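Local coordinates for BluB-like flavoprotein (Clostridium difficile 630, PDB 3EO8) that binds flavin mononucleotide at the interface of two subunits and probably acts as an oxidoreductase of the nitroreductase family, at residues 106-116 with 132-142. Numbering follows the deposited sequence.
Sequences VFTKVYNPSGY and LFIRNPGMQSL. With FMN (flavin mononucleotide), chain K.
Phe133 pushes the far end of its ring into the loop that follows strand 102-108. Its CZ lies 3.7 Å from Pro113 CD, and the two side chains cross at about a right angle. Asn112 OD1 meets the same ring in its plane, 3.6 Å from Phe133 CZ, with the amide turned 85° from the ring; Asn112 ND2 is hydrogen-bonded to Tyr117 OH. Tyr116 and Phe133 touch rim to rim, planes 82° apart, and the Asn112 amide carbon sits over the centre of the Tyr116 ring. Leu132 CD1 reaches the turn at Gly115 and Tyr116, while Pro113 CB packs on Pro137 CG.

Tyr111 CB rests 3.7 Å from Gly138 CA, where helix 137-155 has no side chain. Further along, Leu142 CD2 meets Thr108 CB at 3.7 Å. Selenomethionine Met139 folds back at its second torsion (chi2 -55°), bringing CE to Thr108 OG1, a hydroxyl bonded to Asn45 O.

Pro137, Gln140 and Ser141 line the dimethyl edge of a flavin hydrogen-bonded by the second subunit's Ser165 and Arg15, among others.

No direct hydrogen bond joins the segments. One water links Tyr111 O, Asn136 OD1 and Gly138 N; a second links Tyr111 N to Asn136 OD1. That one oxygen therefore both caps the helix, through Met139 N, and ties in the Tyr111 backbone through water.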
ATOM      1  N   VAL A 106     -11.231  -0.759  -7.627  1.00 24.73           N
ATOM      2  CA  VAL A 106     -10.630  -1.621  -6.641  1.00 24.49           C
ATOM      3  C   VAL A 106     -11.273  -1.295  -5.316  1.00 24.33           C
ATOM      4  O   VAL A 106     -11.030  -0.216  -4.730  1.00 23.93           O
ATOM      5  CB  VAL A 106      -9.111  -1.465  -6.556  1.00 24.56           C
ATOM      6  CG1 VAL A 106      -8.595  -2.585  -5.746  1.00 27.04           C
ATOM      7  CG2 VAL A 106      -8.477  -1.524  -7.977  1.00 26.46           C
ATOM      8  N   PHE A 107     -12.126  -2.219  -4.872  1.00 24.18           N
ATOM      9  CA  PHE A 107     -12.788  -2.113  -3.570  1.00 23.44           C
ATOM     10  C   PHE A 107     -11.895  -2.721  -2.498  1.00 23.30           C
ATOM     11  O   PHE A 107     -11.082  -3.590  -2.766  1.00 23.14           O
ATOM     12  CB  PHE A 107     -14.151  -2.818  -3.566  1.00 23.60           C
ATOM     13  CG  PHE A 107     -15.258  -1.995  -4.168  1.00 23.46           C
ATOM     14  CD1 PHE A 107     -15.338  -1.808  -5.541  1.00 23.10           C
ATOM     15  CD2 PHE A 107     -16.196  -1.379  -3.362  1.00 22.88           C
ATOM     16  CE1 PHE A 107     -16.366  -1.046  -6.104  1.00 23.83           C
ATOM     17  CE2 PHE A 107     -17.200  -0.594  -3.895  1.00 24.69           C
ATOM     18  CZ  PHE A 107     -17.302  -0.426  -5.277  1.00 24.92           C
ATOM     19  N   THR A 108     -12.066  -2.252  -1.273  1.00 22.93           N
ATOM     20  CA  THR A 108     -11.244  -2.687  -0.162  1.00 23.68           C
ATOM     21  C   THR A 108     -12.114  -2.587   1.107  1.00 23.81           C
ATOM     22  O   THR A 108     -13.273  -2.184   1.045  1.00 23.96           O
ATOM     23  CB  THR A 108      -9.942  -1.847  -0.071  1.00 24.13           C
ATOM     24  OG1 THR A 108      -9.046  -2.427   0.888  1.00 24.49           O
ATOM     25  CG2 THR A 108     -10.240  -0.371   0.298  1.00 24.07           C
ATOM     26  N   LYS A 109     -11.586  -3.043   2.224  1.00 23.65           N
ATOM     27  CA  LYS A 109     -12.241  -2.946   3.498  1.00 24.67           C
ATOM     28  C   LYS A 109     -11.222  -2.661   4.609  1.00 25.85           C
ATOM     29  O   LYS A 109     -10.005  -2.869   4.435  1.00 25.51           O
ATOM     30  CB  LYS A 109     -13.041  -4.214   3.786  1.00 24.71           C
ATOM     31  CG  LYS A 109     -12.215  -5.488   3.963  1.00 25.59           C
ATOM     32  CD  LYS A 109     -13.064  -6.669   4.435  1.00 26.00           C
ATOM     33  CE  LYS A 109     -12.218  -7.957   4.368  1.00 28.63           C
ATOM     34  NZ  LYS A 109     -12.760  -9.127   5.125  1.00 27.96           N
ATOM     35  N   VAL A 110     -11.711  -2.159   5.741  1.00 26.47           N
ATOM     36  CA  VAL A 110     -10.829  -1.781   6.836  1.00 27.67           C
ATOM     37  C   VAL A 110     -10.174  -3.015   7.438  1.00 27.91           C
ATOM     38  O   VAL A 110     -10.806  -4.060   7.563  1.00 29.59           O
ATOM     39  CB  VAL A 110     -11.590  -0.999   7.952  1.00 27.90           C
ATOM     40  CG1 VAL A 110     -10.707  -0.832   9.180  1.00 30.56           C
ATOM     41  CG2 VAL A 110     -12.047   0.338   7.449  1.00 30.12           C
ATOM     42  N   TYR A 111      -8.893  -2.903   7.756  1.00 28.38           N
ATOM     43  CA  TYR A 111      -8.144  -3.928   8.485  1.00 27.91           C
ATOM     44  C   TYR A 111      -7.732  -3.329   9.820  1.00 27.23           C
ATOM     45  O   TYR A 111      -7.017  -2.340   9.853  1.00 26.40           O
ATOM     46  CB  TYR A 111      -6.914  -4.360   7.703  1.00 28.84           C
ATOM     47  CG  TYR A 111      -5.985  -5.230   8.489  1.00 29.73           C
ATOM     48  CD1 TYR A 111      -6.405  -6.459   8.973  1.00 30.41           C
ATOM     49  CD2 TYR A 111      -4.681  -4.842   8.755  1.00 29.87           C
ATOM     50  CE1 TYR A 111      -5.553  -7.261   9.706  1.00 30.10           C
ATOM     51  CE2 TYR A 111      -3.838  -5.645   9.458  1.00 30.09           C
ATOM     52  CZ  TYR A 111      -4.292  -6.863   9.946  1.00 30.12           C
ATOM     53  OH  TYR A 111      -3.442  -7.659  10.682  1.00 30.68           O
ATOM     54  N   ASN A 112      -8.230  -3.905  10.916  1.00 26.63           N
ATOM     55  CA  ASN A 112      -7.849  -3.473  12.264  1.00 27.21           C
ATOM     56  C   ASN A 112      -6.543  -4.203  12.613  1.00 26.91           C
ATOM     57  O   ASN A 112      -6.543  -5.426  12.771  1.00 27.46           O
ATOM     58  CB  ASN A 112      -8.962  -3.795  13.266  1.00 27.93           C
ATOM     59  CG  ASN A 112     -10.186  -2.915  13.088  1.00 28.98           C
ATOM     60  OD1 ASN A 112     -10.102  -1.763  12.610  1.00 33.31           O
ATOM     61  ND2 ASN A 112     -11.339  -3.453  13.454  1.00 30.59           N
ATOM     62  N   PRO A 113      -5.420  -3.471  12.679  1.00 26.06           N
ATOM     63  CA  PRO A 113      -4.099  -4.102  12.741  1.00 27.00           C
ATOM     64  C   PRO A 113      -3.746  -4.562  14.150  1.00 27.58           C
ATOM     65  O   PRO A 113      -4.510  -4.330  15.070  1.00 27.73           O
ATOM     66  CB  PRO A 113      -3.161  -2.971  12.289  1.00 26.77           C
ATOM     67  CG  PRO A 113      -3.869  -1.713  12.798  1.00 25.90           C
ATOM     68  CD  PRO A 113      -5.334  -1.997  12.686  1.00 26.18           C
ATOM     69  N   SER A 114      -2.579  -5.195  14.307  1.00 29.10           N
ATOM     70  CA  SER A 114      -2.127  -5.646  15.613  1.00 28.87           C
ATOM     71  C   SER A 114      -2.019  -4.470  16.531  1.00 28.67           C
ATOM     72  O   SER A 114      -1.606  -3.395  16.114  1.00 28.44           O
ATOM     73  CB  SER A 114      -0.763  -6.317  15.489  1.00 29.75           C
ATOM     74  OG  SER A 114      -0.788  -7.192  14.366  1.00 31.91           O
ATOM     75  N   GLY A 115      -2.400  -4.663  17.788  1.00 27.58           N
ATOM     76  CA  GLY A 115      -2.462  -3.596  18.749  1.00 27.50           C
ATOM     77  C   GLY A 115      -3.884  -3.106  18.939  1.00 26.77           C
ATOM     78  O   GLY A 115      -4.252  -2.664  20.011  1.00 26.13           O
ATOM     79  N   TYR A 116      -4.701  -3.194  17.900  1.00 26.85           N
ATOM     80  CA  TYR A 116      -6.041  -2.613  17.953  1.00 26.48           C
ATOM     81  C   TYR A 116      -6.930  -3.249  19.004  1.00 25.73           C
ATOM     82  O   TYR A 116      -7.440  -2.577  19.921  1.00 24.78           O
ATOM     83  CB  TYR A 116      -6.713  -2.717  16.577  1.00 26.73           C
ATOM     84  CG  TYR A 116      -8.067  -2.063  16.522  1.00 25.28           C
ATOM     85  CD1 TYR A 116      -9.215  -2.777  16.855  1.00 26.54           C
ATOM     86  CD2 TYR A 116      -8.216  -0.738  16.170  1.00 27.99           C
ATOM     87  CE1 TYR A 116     -10.459  -2.193  16.834  1.00 25.37           C
ATOM     88  CE2 TYR A 116      -9.488  -0.141  16.131  1.00 26.90           C
ATOM     89  CZ  TYR A 116     -10.591  -0.892  16.467  1.00 28.49           C
ATOM     90  OH  TYR A 116     -11.857  -0.359  16.445  1.00 30.73           O
ATOM     91  N   LEU A 132      -2.100   3.663  15.268  1.00 26.37           N
ATOM     92  CA  LEU A 132      -1.870   2.477  14.421  1.00 26.15           C
ATOM     93  C   LEU A 132      -2.249   2.746  12.971  1.00 26.58           C
ATOM     94  O   LEU A 132      -1.675   2.153  12.047  1.00 25.70           O
ATOM     95  CB  LEU A 132      -2.629   1.243  14.957  1.00 26.34           C
ATOM     96  CG  LEU A 132      -2.308   0.870  16.424  1.00 26.22           C
ATOM     97  CD1 LEU A 132      -3.292  -0.145  16.992  1.00 26.96           C
ATOM     98  CD2 LEU A 132      -0.844   0.386  16.518  1.00 26.86           C
ATOM     99  N   PHE A 133      -3.228   3.636  12.761  1.00 25.69           N
ATOM    100  CA  PHE A 133      -3.769   3.839  11.437  1.00 25.33           C
ATOM    101  C   PHE A 133      -3.045   4.889  10.593  1.00 25.94           C
ATOM    102  O   PHE A 133      -3.265   4.934   9.376  1.00 24.65           O
ATOM    103  CB  PHE A 133      -5.254   4.157  11.513  1.00 25.69           C
ATOM    104  CG  PHE A 133      -6.094   2.997  11.950  1.00 25.42           C
ATOM    105  CD1 PHE A 133      -6.508   2.052  11.039  1.00 26.74           C
ATOM    106  CD2 PHE A 133      -6.512   2.877  13.278  1.00 28.38           C
ATOM    107  CE1 PHE A 133      -7.279   0.985  11.421  1.00 26.59           C
ATOM    108  CE2 PHE A 133      -7.297   1.799  13.672  1.00 29.54           C
ATOM    109  CZ  PHE A 133      -7.673   0.853  12.726  1.00 27.77           C
ATOM    110  N   ILE A 134      -2.160   5.692  11.195  1.00 25.53           N
ATOM    111  CA  ILE A 134      -1.354   6.638  10.400  1.00 25.22           C
ATOM    112  C   ILE A 134      -0.445   5.895   9.395  1.00 25.18           C
ATOM    113  O   ILE A 134       0.022   6.484   8.434  1.00 24.38           O
ATOM    114  CB  ILE A 134      -0.545   7.653  11.265  1.00 25.39           C
ATOM    115  CG1 ILE A 134       0.610   6.993  12.017  1.00 24.60           C
ATOM    116  CG2 ILE A 134      -1.443   8.411  12.202  1.00 24.80           C
ATOM    117  CD1 ILE A 134       1.570   8.051  12.643  1.00 25.73           C
ATOM    118  N   ARG A 135      -0.170   4.618   9.658  1.00 25.22           N
ATOM    119  CA  ARG A 135       0.566   3.778   8.721  1.00 25.35           C
ATOM    120  C   ARG A 135      -0.328   2.664   8.189  1.00 25.02           C
ATOM    121  O   ARG A 135       0.168   1.703   7.619  1.00 26.22           O
ATOM    122  CB  ARG A 135       1.833   3.220   9.380  1.00 25.92           C
ATOM    123  CG  ARG A 135       1.610   2.359  10.568  1.00 24.73           C
ATOM    124  CD  ARG A 135       1.615   3.132  11.877  1.00 25.53           C
ATOM    125  NE  ARG A 135       2.919   3.716  12.139  1.00 25.58           N
ATOM    126  CZ  ARG A 135       3.217   4.477  13.185  1.00 25.61           C
ATOM    127  NH1 ARG A 135       2.316   4.730  14.132  1.00 24.73           N
ATOM    128  NH2 ARG A 135       4.454   4.949  13.338  1.00 24.03           N
ATOM    129  N   ASN A 136      -1.642   2.878   8.280  1.00 25.03           N
ATOM    130  CA  ASN A 136      -2.671   1.959   7.759  1.00 24.99           C
ATOM    131  C   ASN A 136      -2.166   0.676   7.059  1.00 24.63           C
ATOM    132  O   ASN A 136      -2.039   0.628   5.831  1.00 24.59           O
ATOM    133  CB  ASN A 136      -3.619   2.725   6.823  1.00 24.55           C
ATOM    134  CG  ASN A 136      -4.989   2.147   6.807  1.00 25.97           C
ATOM    135  OD1 ASN A 136      -5.156   0.933   6.647  1.00 26.65           O
ATOM    136  ND2 ASN A 136      -5.988   2.986   7.035  1.00 25.65           N
ATOM    137  N   PRO A 137      -1.857  -0.375   7.853  1.00 24.79           N
ATOM    138  CA  PRO A 137      -1.441  -1.661   7.275  1.00 25.31           C
ATOM    139  C   PRO A 137      -2.434  -2.260   6.255  1.00 24.20           C
ATOM    140  O   PRO A 137      -2.024  -2.871   5.260  1.00 24.09           O
ATOM    141  CB  PRO A 137      -1.183  -2.524   8.517  1.00 25.19           C
ATOM    142  CG  PRO A 137      -0.778  -1.512   9.585  1.00 27.02           C
ATOM    143  CD  PRO A 137      -1.772  -0.391   9.326  1.00 25.47           C
ATOM    144  N   GLY A 138      -3.735  -2.024   6.435  1.00 24.43           N
ATOM    145  CA  GLY A 138      -4.718  -2.451   5.421  1.00 24.79           C
ATOM    146  C   GLY A 138      -4.469  -1.857   4.045  1.00 24.14           C
ATOM    147  O   GLY A 138      -4.648  -2.512   3.011  1.00 25.05           O
HETATM  148  N   MSE A 139      -4.068  -0.606   4.031  1.00 24.18           N
HETATM  149  CA  MSE A 139      -3.835   0.086   2.804  1.00 24.30           C
HETATM  150  C   MSE A 139      -2.460  -0.180   2.263  1.00 24.25           C
HETATM  151  O   MSE A 139      -2.272  -0.180   1.031  1.00 24.18           O
HETATM  152  CB  MSE A 139      -4.147   1.563   2.935  1.00 24.31           C
HETATM  153  CG  MSE A 139      -5.608   1.783   3.248  1.00 25.70           C
HETATM  154 SE   MSE A 139      -6.874   0.954   1.980  0.75 22.86          SE
HETATM  155  CE  MSE A 139      -7.856  -0.080   3.268  1.00 24.26           C
ATOM    156  N   GLN A 140      -1.504  -0.477   3.149  1.00 24.48           N
ATOM    157  CA  GLN A 140      -0.258  -1.014   2.662  1.00 24.66           C
ATOM    158  C   GLN A 140      -0.517  -2.315   1.908  1.00 23.97           C
ATOM    159  O   GLN A 140       0.064  -2.570   0.851  1.00 24.34           O
ATOM    160  CB  GLN A 140       0.716  -1.272   3.804  1.00 25.08           C
ATOM    161  CG  GLN A 140       1.229  -0.059   4.537  1.00 25.09           C
ATOM    162  CD  GLN A 140       2.366  -0.405   5.475  1.00 26.09           C
ATOM    163  OE1 GLN A 140       3.249  -1.142   5.115  1.00 22.58           O
ATOM    164  NE2 GLN A 140       2.336   0.132   6.683  1.00 23.11           N
ATOM    165  N   SER A 141      -1.388  -3.161   2.467  1.00 23.83           N
ATOM    166  CA  SER A 141      -1.757  -4.431   1.844  1.00 23.39           C
ATOM    167  C   SER A 141      -2.411  -4.191   0.483  1.00 22.43           C
ATOM    168  O   SER A 141      -2.063  -4.844  -0.520  1.00 22.69           O
ATOM    169  CB  SER A 141      -2.711  -5.229   2.742  1.00 22.90           C
ATOM    170  OG  SER A 141      -2.146  -5.482   4.042  1.00 21.94           O
ATOM    171  N   LEU A 142      -3.367  -3.272   0.428  1.00 23.05           N
ATOM    172  CA  LEU A 142      -4.021  -2.954  -0.856  1.00 24.00           C
ATOM    173  C   LEU A 142      -3.015  -2.503  -1.919  1.00 24.02           C
ATOM    174  O   LEU A 142      -3.052  -2.951  -3.090  1.00 23.37           O
ATOM    175  CB  LEU A 142      -5.088  -1.876  -0.659  1.00 23.78           C
ATOM    176  CG  LEU A 142      -5.933  -1.585  -1.901  1.00 24.51           C
ATOM    177  CD1 LEU A 142      -6.737  -2.852  -2.297  1.00 24.94           C
ATOM    178  CD2 LEU A 142      -6.876  -0.414  -1.681  1.00 23.35           C
TER
HETATM  179  N1  FMN K 500       3.583 -11.242   9.111  1.00 25.37           N
HETATM  180  C2  FMN K 500       4.035 -11.422  10.397  1.00 24.92           C
HETATM  181  O2  FMN K 500       4.433 -12.537  10.756  1.00 25.37           O
HETATM  182  N3  FMN K 500       4.042 -10.368  11.291  1.00 23.45           N
HETATM  183  C4  FMN K 500       3.587  -9.117  10.924  1.00 25.64           C
HETATM  184  O4  FMN K 500       3.722  -8.179  11.713  1.00 25.71           O
HETATM  185  C4A FMN K 500       3.095  -8.924   9.637  1.00 24.71           C
HETATM  186  N5  FMN K 500       2.617  -7.702   9.201  1.00 25.21           N
HETATM  187  C5A FMN K 500       2.182  -7.509   7.913  1.00 23.86           C
HETATM  188  C6  FMN K 500       1.766  -6.245   7.469  1.00 25.06           C
HETATM  189  C7  FMN K 500       1.307  -6.065   6.168  1.00 24.68           C
HETATM  190  C7M FMN K 500       1.142  -4.646   5.687  1.00 25.56           C
HETATM  191  C8  FMN K 500       1.363  -7.116   5.262  1.00 25.58           C
HETATM  192  C8M FMN K 500       1.289  -6.851   3.762  1.00 24.93           C
HETATM  193  C9  FMN K 500       1.791  -8.381   5.700  1.00 23.76           C
HETATM  194  C9A FMN K 500       2.229  -8.580   7.003  1.00 23.14           C
HETATM  195  N10 FMN K 500       2.632  -9.816   7.450  1.00 23.31           N
HETATM  196  C10 FMN K 500       3.118  -9.991   8.732  1.00 26.04           C
HETATM  197  C1' FMN K 500       2.580 -11.026   6.558  1.00 23.62           C
HETATM  198  C2' FMN K 500       1.198 -11.691   6.449  1.00 22.08           C
HETATM  199  O2' FMN K 500       0.869 -12.429   7.658  1.00 24.50           O
HETATM  200  C3' FMN K 500       1.171 -12.638   5.227  1.00 23.30           C
HETATM  201  O3' FMN K 500       1.380 -11.905   4.035  1.00 23.76           O
HETATM  202  C4' FMN K 500      -0.151 -13.409   5.073  1.00 23.15           C
HETATM  203  O4' FMN K 500      -0.439 -14.237   6.170  1.00 23.82           O
HETATM  204  C5' FMN K 500      -0.098 -14.336   3.868  1.00 23.88           C
HETATM  205  O5' FMN K 500       0.971 -15.243   3.955  1.00 24.77           O
HETATM  206  P   FMN K 500       2.077 -15.249   2.769  1.00 26.21           P
HETATM  207  O1P FMN K 500       3.120 -16.295   3.088  1.00 24.29           O
HETATM  208  O2P FMN K 500       2.657 -13.853   2.731  1.00 22.25           O
HETATM  209  O3P FMN K 500       1.414 -15.591   1.465  1.00 26.10           O
HETATM  210  O   HOH W   1      -4.996  -0.883   8.701  1.00 13.31           O
HETATM  211  O   HOH W   2      -7.578  -0.388   6.860  1.00 14.08           O